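Local structure of alginate lyase (Bacteroides ovatus, 3NNB) at residues N5-Y9 / T172-D176; K20-Y26 / H376-E382; N221-A225 / F280-M285; D227-A232 / D287-I291; W345-R349 / Y359-G363. The protein probably cleaves the polysaccharide alginate by beta-elimination, with a largely helical fold. All coordinates share one frame; numbering follows the deposited sequence.

Contacts 3 and 4 are successive levels of one interface between helices 221-236 and 274-293, their centres 10 Å apart. Contact 3 holds the end beside bound citrate and glycerol, which may mark a pocket; contact 4 is buried further along. Contact 1 lies about 10 Å from contact 4, between centres, and packs Ile8 CD1 on Asp287 CB at 3.6 Å. Contact 2 joins residues near both chain ends and reaches contact 1 where Tyr9 packs on Ile378. Contact 5, a peripheral helix pair, is tied to contact 2 through Arg348 and the carbonyl of Tyr379, and to contact 4 by a salt bridge from Arg349 NH2 to Asp287 OD1 of 3.0 Å.

Contact 1 (N5-Y9 / T172-D176); sequences NTRIY and TEMID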
# COMPACT_ATOMS: atom_id res chain seq x y z
N ASN A 5 8.22 -7.66 -15.13
CA ASN A 5 8.44 -8.34 -13.86
C ASN A 5 7.76 -7.65 -12.66
O ASN A 5 8.40 -7.22 -11.71
CB ASN A 5 9.92 -8.50 -13.65
CG ASN A 5 10.24 -9.47 -12.55
OD1 ASN A 5 9.45 -10.39 -12.25
ND2 ASN A 5 11.40 -9.28 -11.94
N THR A 6 6.44 -7.55 -12.71
CA THR A 6 5.67 -6.96 -11.61
C THR A 6 5.32 -8.00 -10.55
O THR A 6 5.09 -9.20 -10.86
CB THR A 6 4.43 -6.23 -12.13
OG1 THR A 6 3.56 -7.11 -12.84
CG2 THR A 6 4.84 -5.08 -13.11
N ARG A 7 5.21 -7.54 -9.31
CA ARG A 7 4.96 -8.43 -8.17
C ARG A 7 3.59 -8.26 -7.56
O ARG A 7 2.93 -9.24 -7.19
CB ARG A 7 6.06 -8.23 -7.12
CG ARG A 7 7.48 -8.38 -7.63
CD ARG A 7 7.75 -9.79 -8.14
NE ARG A 7 9.18 -9.92 -8.45
CZ ARG A 7 9.85 -11.05 -8.64
NH1 ARG A 7 9.26 -12.23 -8.53
NH2 ARG A 7 11.15 -10.98 -8.94
N ILE A 8 3.16 -7.01 -7.40
CA ILE A 8 1.83 -6.68 -6.90
C ILE A 8 0.81 -6.76 -8.03
O ILE A 8 -0.25 -7.37 -7.89
CB ILE A 8 1.81 -5.25 -6.28
CG1 ILE A 8 2.67 -5.21 -5.00
CG2 ILE A 8 0.39 -4.81 -6.03
CD1 ILE A 8 1.99 -5.72 -3.78
N TYR A 9 1.14 -6.15 -9.16
CA TYR A 9 0.27 -6.22 -10.36
C TYR A 9 0.50 -7.59 -11.02
O TYR A 9 1.61 -8.07 -11.04
CB TYR A 9 0.63 -5.14 -11.39
CG TYR A 9 0.50 -3.68 -10.95
CD1 TYR A 9 -0.42 -3.29 -10.01
CD2 TYR A 9 1.31 -2.70 -11.53
CE1 TYR A 9 -0.52 -1.93 -9.62
CE2 TYR A 9 1.21 -1.36 -11.16
CZ TYR A 9 0.29 -0.98 -10.24
OH TYR A 9 0.19 0.37 -9.88
N THR A 172 5.22 -0.51 -2.36
CA THR A 172 5.06 -1.86 -2.94
C THR A 172 4.57 -1.77 -4.38
O THR A 172 5.11 -2.43 -5.28
CB THR A 172 4.16 -2.76 -2.09
OG1 THR A 172 2.85 -2.19 -1.97
CG2 THR A 172 4.84 -3.07 -0.71
N GLU A 173 3.58 -0.93 -4.60
CA GLU A 173 3.03 -0.67 -5.91
C GLU A 173 3.93 0.24 -6.76
O GLU A 173 4.13 -0.01 -7.94
CB GLU A 173 1.63 -0.03 -5.76
CG GLU A 173 0.96 0.25 -7.03
CD GLU A 173 -0.51 0.70 -6.87
OE1 GLU A 173 -0.91 0.99 -5.74
OE2 GLU A 173 -1.19 0.83 -7.93
N MSE A 174 4.48 1.29 -6.14
CA MSE A 174 5.41 2.17 -6.83
C MSE A 174 6.56 1.42 -7.51
O MSE A 174 6.96 1.76 -8.61
CB MSE A 174 5.96 3.20 -5.86
CG MSE A 174 6.66 4.33 -6.56
SE MSE A 174 7.60 5.54 -5.38
CE MSE A 174 9.01 4.35 -4.93
N ILE A 175 7.06 0.39 -6.84
CA ILE A 175 8.16 -0.40 -7.38
C ILE A 175 7.72 -1.04 -8.71
O ILE A 175 8.48 -1.04 -9.67
CB ILE A 175 8.65 -1.46 -6.39
CG1 ILE A 175 9.57 -0.78 -5.36
CG2 ILE A 175 9.33 -2.64 -7.15
CD1 ILE A 175 9.83 -1.65 -4.09
N ASP A 176 6.50 -1.57 -8.76
CA ASP A 176 5.98 -2.13 -10.02
C ASP A 176 5.91 -1.07 -11.11
O ASP A 176 6.26 -1.35 -12.29
CB ASP A 176 4.63 -2.81 -9.85
CG ASP A 176 4.73 -4.17 -9.19
OD1 ASP A 176 5.85 -4.68 -8.95
OD2 ASP A 176 3.66 -4.71 -8.90
O HOH W 1 8.48 -5.00 -9.90
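The Tyr9 ring meets Glu173 at its edge: OE2 lies in the ring plane beside the phenol oxygen, and the ring and carboxylate planes stand 90° apart. The hydrogen bond from Tyr9 OH to Glu173 OE2 is modelled at 2.4 Å, so short that its exact length is doubtful. Asp176 CB approaches the same ring obliquely, 3.7 Å from Tyr9 CD2. On the Arg7 guanidinium, Asn5 OD1 sits over one face, while NH1 bonds Thr294.

Asp176 reaches from helix 171-180 into the bend of the N-terminal segment; CG stands anti to its own carbonyl carbon (chi1 -76°), which turns both oxygens to the amides of residues 7 to 9. Arg7 N gives a straight bond to Asp176 OD1 of 3.0 Å. Ile8 N, at 2.8 Å from Asp176 OD2, uses the syn lone pair through a bent bond; Tyr9 N reaches Asp176 OD2 at 2.9 Å, nearly along the C-O direction. A water links OD1 to Asn5 O. With an alanine here, the three N-H groups would probably lose their acceptor and the N-terminal segment much of its hold on the helix. So many donors around one buried carboxylate would be expected to favour its charged form.

Contact 2 (K20-Y26 / H376-E382); sequences KADSPLY and HLIYSLE
Lys20 and Glu382 form a salt bridge, the lysine and the carboxylate approaching from opposite directions. The bend in the lysine chain at chi3 (72°) turns NZ onto Glu382 OE2 at 2.9 Å, on the syn lone pair of that oxygen; a second bond from Lys20 NZ to OE1 is weak.

A hydrogen bond from a neutral donor joins the same carboxylate: Tyr26 OH donates to Glu382 OE2 at 2.6 Å. It takes the anti lone pair, so one oxygen serves both residues, lying in the plane of the Tyr26 ring while the carboxylate is turned 69° from it. Ser380 CB lies 3.7 Å from Tyr26 OH. A water donates to Tyr26 OH and accepts from Leu381 N, spanning the segments a second time. An alanine in place of Glu382 would probably leave Lys20 without its anion and the Tyr26 hydroxyl without its acceptor.

Each segment also carries a turn of its own; the side-chain bonds join the loop between helices 11-19 and 27-41 to the C-terminal tail. Residues Lys20 to Ser23 make a type I turn, whose Lys20 O also accepts from Ser23 OG at 2.8 Å. In the tail, Glu382 N donates to Ser380 OG at 3.2 Å, an ST turn. Lys13 of helix 11-19 holds the carbonyls of Ser380 and Glu382.

Apolar contact lies deeper. Leu377 CD2 packs against Tyr26 CB at 3.8 Å, the two side chains sliding past each other in opposite directions.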
# COMPACT_ATOMS: atom_id res chain seq x y z
N LYS A 20 -4.71 -4.21 -25.49
CA LYS A 20 -6.11 -3.87 -25.75
C LYS A 20 -6.48 -2.48 -25.21
O LYS A 20 -7.63 -2.20 -25.05
CB LYS A 20 -7.00 -4.96 -25.11
CG LYS A 20 -6.80 -6.34 -25.75
CD LYS A 20 -7.45 -7.45 -24.95
CE LYS A 20 -8.95 -7.42 -25.05
NZ LYS A 20 -9.65 -8.57 -24.31
N ALA A 21 -5.50 -1.59 -25.01
CA ALA A 21 -5.72 -0.25 -24.41
C ALA A 21 -6.78 0.56 -25.14
O ALA A 21 -7.57 1.27 -24.53
CB ALA A 21 -4.41 0.50 -24.42
N ASP A 22 -6.81 0.44 -26.46
CA ASP A 22 -7.77 1.18 -27.27
C ASP A 22 -9.12 0.47 -27.49
O ASP A 22 -9.96 1.00 -28.21
CB ASP A 22 -7.17 1.49 -28.64
CG ASP A 22 -6.00 2.44 -28.59
OD1 ASP A 22 -5.91 3.25 -27.67
OD2 ASP A 22 -5.15 2.39 -29.49
N SER A 23 -9.31 -0.71 -26.93
CA SER A 23 -10.58 -1.44 -27.02
C SER A 23 -11.66 -0.74 -26.21
O SER A 23 -11.36 0.09 -25.33
CB SER A 23 -10.42 -2.86 -26.53
OG SER A 23 -10.32 -2.90 -25.12
N PRO A 24 -12.94 -1.04 -26.50
CA PRO A 24 -14.00 -0.34 -25.78
C PRO A 24 -14.00 -0.64 -24.30
O PRO A 24 -14.41 0.20 -23.50
CB PRO A 24 -15.28 -0.88 -26.44
CG PRO A 24 -14.87 -1.21 -27.80
CD PRO A 24 -13.47 -1.73 -27.71
N LEU A 25 -13.50 -1.81 -23.94
CA LEU A 25 -13.45 -2.18 -22.55
C LEU A 25 -12.49 -1.29 -21.74
O LEU A 25 -12.77 -1.00 -20.57
CB LEU A 25 -13.06 -3.64 -22.40
CG LEU A 25 -13.29 -4.24 -21.02
CD1 LEU A 25 -14.71 -3.98 -20.51
CD2 LEU A 25 -12.99 -5.72 -21.10
N TYR A 26 -11.37 -0.87 -22.36
CA TYR A 26 -10.27 -0.19 -21.60
C TYR A 26 -10.07 1.27 -21.96
O TYR A 26 -9.47 2.04 -21.18
CB TYR A 26 -8.96 -0.96 -21.71
CG TYR A 26 -9.09 -2.38 -21.20
CD1 TYR A 26 -9.59 -2.65 -19.92
CD2 TYR A 26 -8.75 -3.47 -22.00
CE1 TYR A 26 -9.73 -3.96 -19.46
CE2 TYR A 26 -8.88 -4.77 -21.56
CZ TYR A 26 -9.39 -5.02 -20.31
OH TYR A 26 -9.54 -6.33 -19.91
N HIS A 376 -10.11 -0.85 -13.17
CA HIS A 376 -10.47 -1.74 -14.26
C HIS A 376 -9.27 -2.21 -15.09
O HIS A 376 -9.27 -3.30 -15.69
CB HIS A 376 -11.50 -1.08 -15.18
CG HIS A 376 -12.84 -0.87 -14.58
ND1 HIS A 376 -13.74 -1.91 -14.36
CD2 HIS A 376 -13.47 0.26 -14.19
CE1 HIS A 376 -14.86 -1.41 -13.88
NE2 HIS A 376 -14.72 -0.10 -13.75
N LEU A 377 -8.23 -1.40 -15.12
CA LEU A 377 -7.02 -1.72 -15.83
C LEU A 377 -6.08 -2.64 -15.02
O LEU A 377 -5.41 -3.50 -15.58
CB LEU A 377 -6.26 -0.42 -16.15
CG LEU A 377 -6.91 0.66 -17.02
CD1 LEU A 377 -6.03 1.90 -17.14
CD2 LEU A 377 -7.29 0.10 -18.44
N ILE A 378 -6.06 -2.43 -13.71
CA ILE A 378 -5.08 -3.06 -12.83
C ILE A 378 -5.54 -4.44 -12.38
O ILE A 378 -4.73 -5.35 -12.23
CB ILE A 378 -4.82 -2.18 -11.57
CG1 ILE A 378 -4.27 -0.82 -11.99
CG2 ILE A 378 -3.86 -2.90 -10.60
CD1 ILE A 378 -3.08 -0.91 -12.92
N TYR A 379 -6.83 -4.58 -12.14
CA TYR A 379 -7.43 -5.87 -11.77
C TYR A 379 -8.49 -6.30 -12.78
O TYR A 379 -9.67 -6.47 -12.45
CB TYR A 379 -8.02 -5.78 -10.37
CG TYR A 379 -6.94 -5.47 -9.33
CD1 TYR A 379 -5.86 -6.32 -9.14
CD2 TYR A 379 -7.03 -4.35 -8.52
CE1 TYR A 379 -4.88 -6.04 -8.20
CE2 TYR A 379 -6.07 -4.08 -7.57
CZ TYR A 379 -5.00 -4.90 -7.42
OH TYR A 379 -4.02 -4.60 -6.46
N SER A 380 -8.04 -6.48 -14.04
CA SER A 380 -8.90 -6.84 -15.14
C SER A 380 -9.21 -8.34 -15.09
O SER A 380 -8.63 -9.11 -14.29
CB SER A 380 -8.23 -6.52 -16.48
OG SER A 380 -7.19 -7.46 -16.80
N LEU A 381 -10.10 -8.72 -15.99
CA LEU A 381 -10.48 -10.09 -16.23
C LEU A 381 -9.74 -10.73 -17.40
O LEU A 381 -10.14 -11.78 -17.91
CB LEU A 381 -11.99 -10.13 -16.44
CG LEU A 381 -12.86 -9.78 -15.19
CD1 LEU A 381 -14.35 -9.83 -15.55
CD2 LEU A 381 -12.63 -10.67 -13.98
N GLU A 382 -8.64 -10.14 -17.83
CA GLU A 382 -7.82 -10.79 -18.88
C GLU A 382 -7.25 -12.16 -18.47
O GLU A 382 -7.02 -12.47 -17.30
CB GLU A 382 -6.67 -9.86 -19.30
CG GLU A 382 -7.12 -8.59 -20.04
CD GLU A 382 -7.89 -8.88 -21.32
OE1 GLU A 382 -7.44 -9.75 -22.09
OE2 GLU A 382 -8.89 -8.19 -21.56
OXT GLU A 382 -6.93 -12.98 -19.34
O HOH W 2 -11.45 -7.01 -18.01

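Contact 3 (N221-A225 / F280-M285); sequences NHGLA and FNLGHM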
# COMPACT_ATOMS: atom_id res chain seq x y z
N ASN A 221 -2.93 -5.74 11.53
CA ASN A 221 -2.61 -5.38 10.15
C ASN A 221 -1.19 -4.81 9.96
O ASN A 221 -0.61 -4.95 8.88
CB ASN A 221 -3.69 -4.45 9.57
CG ASN A 221 -3.64 -3.04 10.13
OD1 ASN A 221 -2.75 -2.26 9.76
ND2 ASN A 221 -4.59 -2.68 11.02
N HIS A 222 -0.66 -4.15 10.99
CA HIS A 222 0.68 -3.58 10.85
C HIS A 222 1.71 -4.64 10.63
O HIS A 222 2.58 -4.48 9.80
CB HIS A 222 1.06 -2.73 12.06
CG HIS A 222 0.53 -1.34 12.03
ND1 HIS A 222 1.16 -0.32 11.35
CD2 HIS A 222 -0.57 -0.80 12.60
CE1 HIS A 222 0.49 0.80 11.54
NE2 HIS A 222 -0.59 0.53 12.26
N GLY A 223 1.64 -5.72 11.39
CA GLY A 223 2.62 -6.76 11.27
C GLY A 223 2.48 -7.55 9.97
O GLY A 223 3.48 -7.94 9.36
N LEU A 224 1.25 -7.80 9.53
CA LEU A 224 1.02 -8.46 8.25
C LEU A 224 1.57 -7.62 7.10
O LEU A 224 2.30 -8.13 6.21
CB LEU A 224 -0.47 -8.77 8.11
CG LEU A 224 -0.90 -9.67 6.95
CD1 LEU A 224 -2.17 -10.46 7.30
CD2 LEU A 224 -1.11 -8.86 5.66
N ALA A 225 1.31 -6.31 7.16
CA ALA A 225 1.82 -5.39 6.16
C ALA A 225 3.35 -5.29 6.17
O ALA A 225 3.97 -5.14 5.11
CB ALA A 225 1.14 -3.99 6.29
N PHE A 280 -8.71 -3.60 4.50
CA PHE A 280 -7.29 -3.19 4.45
C PHE A 280 -6.41 -4.41 4.60
O PHE A 280 -5.50 -4.65 3.78
CB PHE A 280 -7.08 -2.23 5.62
CG PHE A 280 -5.76 -1.45 5.63
CD1 PHE A 280 -5.45 -0.52 4.65
CD2 PHE A 280 -4.88 -1.59 6.70
CE1 PHE A 280 -4.28 0.25 4.74
CE2 PHE A 280 -3.73 -0.85 6.79
CZ PHE A 280 -3.43 0.07 5.82
N ASN A 281 -6.68 -5.24 5.60
CA ASN A 281 -5.85 -6.42 5.87
C ASN A 281 -6.04 -7.47 4.78
O ASN A 281 -5.08 -8.03 4.33
CB ASN A 281 -6.14 -6.98 7.27
CG ASN A 281 -4.94 -7.57 7.95
OD1 ASN A 281 -3.79 -7.24 7.66
ND2 ASN A 281 -5.20 -8.41 8.96
N LEU A 282 -7.28 -7.70 4.36
CA LEU A 282 -7.53 -8.65 3.27
C LEU A 282 -6.82 -8.22 1.98
O LEU A 282 -6.26 -9.07 1.25
CB LEU A 282 -9.04 -8.81 3.01
CG LEU A 282 -9.73 -9.97 3.68
CD1 LEU A 282 -11.25 -9.76 3.66
CD2 LEU A 282 -9.26 -11.32 3.02
N GLY A 283 -6.85 -6.93 1.67
CA GLY A 283 -6.14 -6.44 0.46
C GLY A 283 -4.62 -6.69 0.54
O GLY A 283 -3.99 -7.03 -0.46
N HIS A 284 -4.05 -6.54 1.72
CA HIS A 284 -2.64 -6.78 1.93
C HIS A 284 -2.32 -8.29 1.88
O HIS A 284 -1.25 -8.70 1.39
CB HIS A 284 -2.16 -6.15 3.22
CG HIS A 284 -2.31 -4.67 3.22
ND1 HIS A 284 -2.35 -3.94 4.39
CD2 HIS A 284 -2.51 -3.80 2.20
CE1 HIS A 284 -2.52 -2.66 4.07
NE2 HIS A 284 -2.61 -2.55 2.76
N MSE A 285 -3.26 -9.11 2.35
CA MSE A 285 -3.15 -10.56 2.19
C MSE A 285 -3.07 -10.90 0.70
O MSE A 285 -2.25 -11.70 0.29
CB MSE A 285 -4.32 -11.30 2.82
CG MSE A 285 -4.37 -11.17 4.33
SE MSE A 285 -5.99 -11.89 5.05
CE MSE A 285 -5.80 -11.37 6.91
O HOH W 3 -2.14 -5.44 6.61
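Leu224 projects from helix 221-236 toward helix 274-293, and each atom of its side chain finds something there. Its CB lies 3.7 Å from Asn281 OD1. With CG anti to the backbone N (chi1 -170°), the chain carries on past that same oxygen, which touches CG and both methyls. At the tip the branches part: Leu224 CD1 packs on Met285 CG at 3.8 Å, and also meets the CE methyl of this selenomethionine, crossing it at about a right angle. The other branch, Leu224 CD2, sits 3.8 Å from His284 CB.

The polar part is carried by a water. It donates to Asn221 O at 2.8 Å and to Asn281 OD1 at 2.7 Å, and pairs with His284 ND1, also at 2.7 Å, in the plane of the imidazole. These three grips bridge the helices where their side chains form no direct hydrogen bond, and the Asn281 amide is fixed in turn by Gln265 and Gln258 at ND2.

Asn221 OD1 faces the edge of the Phe280 ring, 3.4 Å from CE2, with amide and ring planes 82° apart. Within helix 274-293, His284 CE1 lies over the centre of one Phe280 face, while Phe280 O sits over the imidazole itself.

The two axes run nearly parallel, 16° apart. Citrate bound at His222 NE2 and close to Asn221, and glycerol close to Phe280, are probably from the crystallisation liquor, yet they suggest that this helix pair borders a pocket, consistent with the substrate cleft of an alginate lyase.

Contact 4 (D227-A232 / D287-I291); sequences DVQLTA and DMCSI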
# COMPACT_ATOMS: atom_id res chain seq x y z
N ASP A 227 5.46 -7.64 6.67
CA ASP A 227 5.99 -8.78 5.90
C ASP A 227 5.84 -8.56 4.40
O ASP A 227 6.73 -8.89 3.62
CB ASP A 227 5.30 -10.08 6.28
CG ASP A 227 5.79 -10.65 7.60
OD1 ASP A 227 6.63 -10.04 8.29
OD2 ASP A 227 5.30 -11.75 7.97
N VAL A 228 4.68 -8.05 3.97
CA VAL A 228 4.49 -7.75 2.54
C VAL A 228 5.54 -6.77 2.02
O VAL A 228 6.13 -6.97 0.95
CB VAL A 228 3.05 -7.23 2.21
CG1 VAL A 228 2.87 -7.06 0.71
CG2 VAL A 228 2.00 -8.21 2.74
N GLN A 229 5.77 -5.71 2.78
CA GLN A 229 6.71 -4.68 2.35
C GLN A 229 8.11 -5.28 2.35
O GLN A 229 8.84 -5.11 1.39
CB GLN A 229 6.67 -3.50 3.34
CG GLN A 229 5.37 -2.73 3.39
CD GLN A 229 5.57 -1.36 4.05
OE1 GLN A 229 6.22 -0.48 3.47
NE2 GLN A 229 4.97 -1.17 5.25
N LEU A 230 8.49 -6.01 3.40
CA LEU A 230 9.84 -6.61 3.43
C LEU A 230 10.05 -7.51 2.19
O LEU A 230 11.10 -7.47 1.53
CB LEU A 230 10.06 -7.39 4.72
CG LEU A 230 11.49 -7.92 4.92
CD1 LEU A 230 12.45 -6.76 5.23
CD2 LEU A 230 11.49 -8.97 6.07
N THR A 231 9.02 -8.28 1.86
CA THR A 231 9.09 -9.23 0.73
C THR A 231 9.26 -8.47 -0.58
O THR A 231 10.15 -8.79 -1.38
CB THR A 231 7.88 -10.12 0.71
OG1 THR A 231 7.81 -10.86 1.94
CG2 THR A 231 7.96 -11.14 -0.46
N ALA A 232 8.42 -7.47 -0.81
CA ALA A 232 8.49 -6.70 -2.04
C ALA A 232 9.85 -5.98 -2.17
O ALA A 232 10.42 -5.94 -3.28
CB ALA A 232 7.37 -5.66 -2.07
N ASP A 287 -2.22 -8.88 -1.77
CA ASP A 287 -0.94 -8.41 -2.28
C ASP A 287 0.16 -9.46 -2.04
O ASP A 287 0.93 -9.75 -2.93
CB ASP A 287 -0.50 -7.11 -1.56
CG ASP A 287 -1.27 -5.89 -2.01
OD1 ASP A 287 -1.89 -5.85 -3.09
OD2 ASP A 287 -1.29 -4.92 -1.21
N MSE A 288 0.21 -10.08 -0.85
CA MSE A 288 1.17 -11.13 -0.57
C MSE A 288 0.90 -12.32 -1.48
O MSE A 288 1.85 -12.94 -1.98
CB MSE A 288 1.10 -11.56 0.89
CG MSE A 288 2.21 -12.52 1.30
SE MSE A 288 4.00 -11.90 0.86
CE MSE A 288 4.75 -12.11 2.58
N CYS A 289 -0.36 -12.68 -1.69
CA CYS A 289 -0.67 -13.82 -2.58
C CYS A 289 -0.13 -13.54 -3.98
O CYS A 289 0.42 -14.44 -4.62
CB CYS A 289 -2.19 -14.02 -2.68
SG CYS A 289 -2.95 -14.65 -1.16
N SER A 290 -0.29 -12.28 -4.45
CA SER A 290 0.18 -11.89 -5.78
C SER A 290 1.70 -11.99 -5.87
O SER A 290 2.24 -12.66 -6.77
CB SER A 290 -0.30 -10.47 -6.13
OG SER A 290 -1.72 -10.44 -6.14
N ILE A 291 2.41 -11.39 -4.90
CA ILE A 291 3.88 -11.49 -4.88
C ILE A 291 4.33 -12.94 -4.84
O ILE A 291 5.18 -13.37 -5.64
CB ILE A 291 4.47 -10.77 -3.68
CG1 ILE A 291 4.14 -9.28 -3.79
CG2 ILE A 291 6.00 -10.96 -3.61
CD1 ILE A 291 4.42 -8.51 -2.47
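Val228 and Met288 mark the closest backbone approach here, where segments 227-232 and 287-291 run in the same direction with axes 10.1 Å apart at an angle of 26°. The packing is mostly apolar and wholly buried. Val228 divides its two methyls: CG2 rests on Met288 CB at 3.9 Å, and CG1 touches Ile291 CD1 at 3.8 Å. That same CD1 continues to Ala232 CB at 4.1 Å, one turn along the helix.

Met288, a selenomethionine, starts with CG anti to the backbone N (chi1 -172°) and then bends at chi2 and chi3, which carries its CE methyl to Thr231 OG1 at 3.4 Å. The hydroxyl proton is used within its own helix: OG1 donates to Asp227 O at 2.8 Å. Thr231 N also reaches this carbonyl, from the opposite face of its plane. The other arm of the threonine, CG2, lies against Ile291 CG2 at 3.7 Å.

The carboxylates of Asp227 and Asp287 find partners outside the segments: Asp227 a salt bridge to Arg254, Asp287 a salt bridge to Arg349 and a hydrogen bond with Tyr169 OH. Phe250 of helix 240-258, the helix that follows 221-236 in the chain, packs on Met288. Two parallel helices joined through an intervening helical connection are consistent with the alpha/alpha toroid of this alginate lyase family.

Contact 5 (W345-R349 / Y359-G363); sequences WILRR and YEAIG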
# COMPACT_ATOMS: atom_id res chain seq x y z
N TRP A 345 -14.14 -5.04 -5.06
CA TRP A 345 -12.85 -5.22 -5.72
C TRP A 345 -11.94 -6.21 -4.99
O TRP A 345 -11.14 -6.87 -5.63
CB TRP A 345 -12.19 -3.86 -5.98
CG TRP A 345 -12.93 -3.18 -7.05
CD1 TRP A 345 -13.92 -2.27 -6.91
CD2 TRP A 345 -12.79 -3.40 -8.47
NE1 TRP A 345 -14.42 -1.92 -8.15
CE2 TRP A 345 -13.72 -2.58 -9.12
CE3 TRP A 345 -11.95 -4.21 -9.25
CZ2 TRP A 345 -13.84 -2.55 -10.51
CZ3 TRP A 345 -12.09 -4.18 -10.62
CH2 TRP A 345 -13.02 -3.37 -11.23
N ILE A 346 -12.08 -6.36 -3.68
CA ILE A 346 -11.48 -7.51 -3.01
C ILE A 346 -11.95 -8.80 -3.70
O ILE A 346 -11.13 -9.72 -3.91
CB ILE A 346 -11.81 -7.50 -1.48
CG1 ILE A 346 -11.08 -6.34 -0.77
CG2 ILE A 346 -11.47 -8.83 -0.79
CD1 ILE A 346 -9.51 -6.39 -0.75
N LEU A 347 -13.25 -8.89 -4.01
CA LEU A 347 -13.80 -10.08 -4.63
C LEU A 347 -13.27 -10.34 -6.04
O LEU A 347 -12.93 -11.46 -6.37
CB LEU A 347 -15.33 -10.05 -4.62
CG LEU A 347 -15.97 -10.16 -3.25
CD1 LEU A 347 -17.47 -10.24 -3.45
CD2 LEU A 347 -15.47 -11.36 -2.45
N ARG A 348 -13.12 -9.28 -6.84
CA ARG A 348 -12.42 -9.39 -8.13
C ARG A 348 -11.03 -9.97 -7.98
O ARG A 348 -10.64 -10.90 -8.69
CB ARG A 348 -12.31 -7.99 -8.75
CG ARG A 348 -11.43 -7.86 -9.98
CD ARG A 348 -11.91 -8.64 -11.22
NE ARG A 348 -13.20 -8.17 -11.73
CZ ARG A 348 -13.39 -7.20 -12.64
NH1 ARG A 348 -12.39 -6.53 -13.19
NH2 ARG A 348 -14.62 -6.90 -12.99
N ARG A 349 -10.28 -9.45 -7.02
CA ARG A 349 -8.90 -9.88 -6.83
C ARG A 349 -8.84 -11.32 -6.36
O ARG A 349 -7.99 -12.10 -6.83
CB ARG A 349 -8.21 -8.92 -5.87
CG ARG A 349 -8.15 -7.52 -6.44
CD ARG A 349 -7.86 -6.47 -5.39
NE ARG A 349 -6.56 -6.66 -4.78
CZ ARG A 349 -6.10 -5.92 -3.74
NH1 ARG A 349 -6.82 -4.92 -3.20
NH2 ARG A 349 -4.91 -6.19 -3.29
N TYR A 359 -16.74 -15.52 -6.90
CA TYR A 359 -16.59 -14.25 -6.21
C TYR A 359 -16.84 -13.03 -7.12
O TYR A 359 -17.38 -12.01 -6.67
CB TYR A 359 -15.19 -14.11 -5.64
CG TYR A 359 -14.82 -15.08 -4.55
CD1 TYR A 359 -15.74 -15.46 -3.57
CD2 TYR A 359 -13.53 -15.55 -4.45
CE1 TYR A 359 -15.39 -16.28 -2.57
CE2 TYR A 359 -13.16 -16.40 -3.43
CZ TYR A 359 -14.11 -16.78 -2.51
OH TYR A 359 -13.74 -17.65 -1.49
N GLU A 360 -16.44 -13.11 -8.38
CA GLU A 360 -16.61 -11.98 -9.29
C GLU A 360 -18.10 -11.72 -9.55
O GLU A 360 -18.49 -10.56 -9.64
CB GLU A 360 -15.86 -12.17 -10.63
CG GLU A 360 -16.27 -11.19 -11.73
CD GLU A 360 -16.04 -9.72 -11.38
OE1 GLU A 360 -15.31 -9.42 -10.42
OE2 GLU A 360 -16.58 -8.85 -12.10
N ALA A 361 -18.90 -12.78 -9.67
CA ALA A 361 -20.35 -12.64 -9.84
C ALA A 361 -21.00 -11.87 -8.68
O ALA A 361 -21.83 -11.00 -8.89
CB ALA A 361 -21.01 -14.01 -10.02
N ILE A 362 -20.55 -12.16 -7.46
CA ILE A 362 -21.01 -11.44 -6.28
C ILE A 362 -20.56 -9.99 -6.37
O ILE A 362 -21.38 -9.09 -6.24
CB ILE A 362 -20.51 -12.10 -4.98
CG1 ILE A 362 -21.07 -13.51 -4.83
CG2 ILE A 362 -20.88 -11.25 -3.76
CD1 ILE A 362 -20.53 -14.31 -3.63
N GLY A 363 -19.27 -9.74 -6.63
CA GLY A 363 -18.76 -8.37 -6.72
C GLY A 363 -19.52 -7.56 -7.77
O GLY A 363 -19.87 -6.41 -7.55
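Arg348 and Glu360 both carry CG anti to the backbone N, at chi1 171° and 166°, and both chains then bend, the arginine at chi2 and chi3 and the glutamate at chi2. The two side chains come to lie side by side, pointing the same way, across an antiparallel helical hairpin whose segments run at 160° to each other.

The guanidinium grips the carboxylate side-on. Arg348 NE bonds Glu360 OE1 at 2.8 Å and Arg348 NH2 bonds Glu360 OE2 at 2.9 Å, one nitrogen to each oxygen and both fairly straight. The oxygens lie close to the guanidinium plane, yet the nitrogens approach from above the carboxylate plane, so the two groups are tilted. Trp345 CZ3 covers one guanidinium face toward its rim, and Arg348 NH1 reaches Tyr379 O. Arg367 gives Glu360 a second cation, which would be expected to keep it charged.

Leu347 packs against the other helix, its CB on the carbonyl oxygen of Tyr359 at 3.5 Å and, more loosely, on Tyr359 CB at 4.2 Å. Gly363 has no side chain facing Leu347, which is consistent with the close approach here: Leu347 CD1 reaches Gly363 N at 3.7 Å and makes its apolar contact with Ile362 CG2 at 3.6 Å.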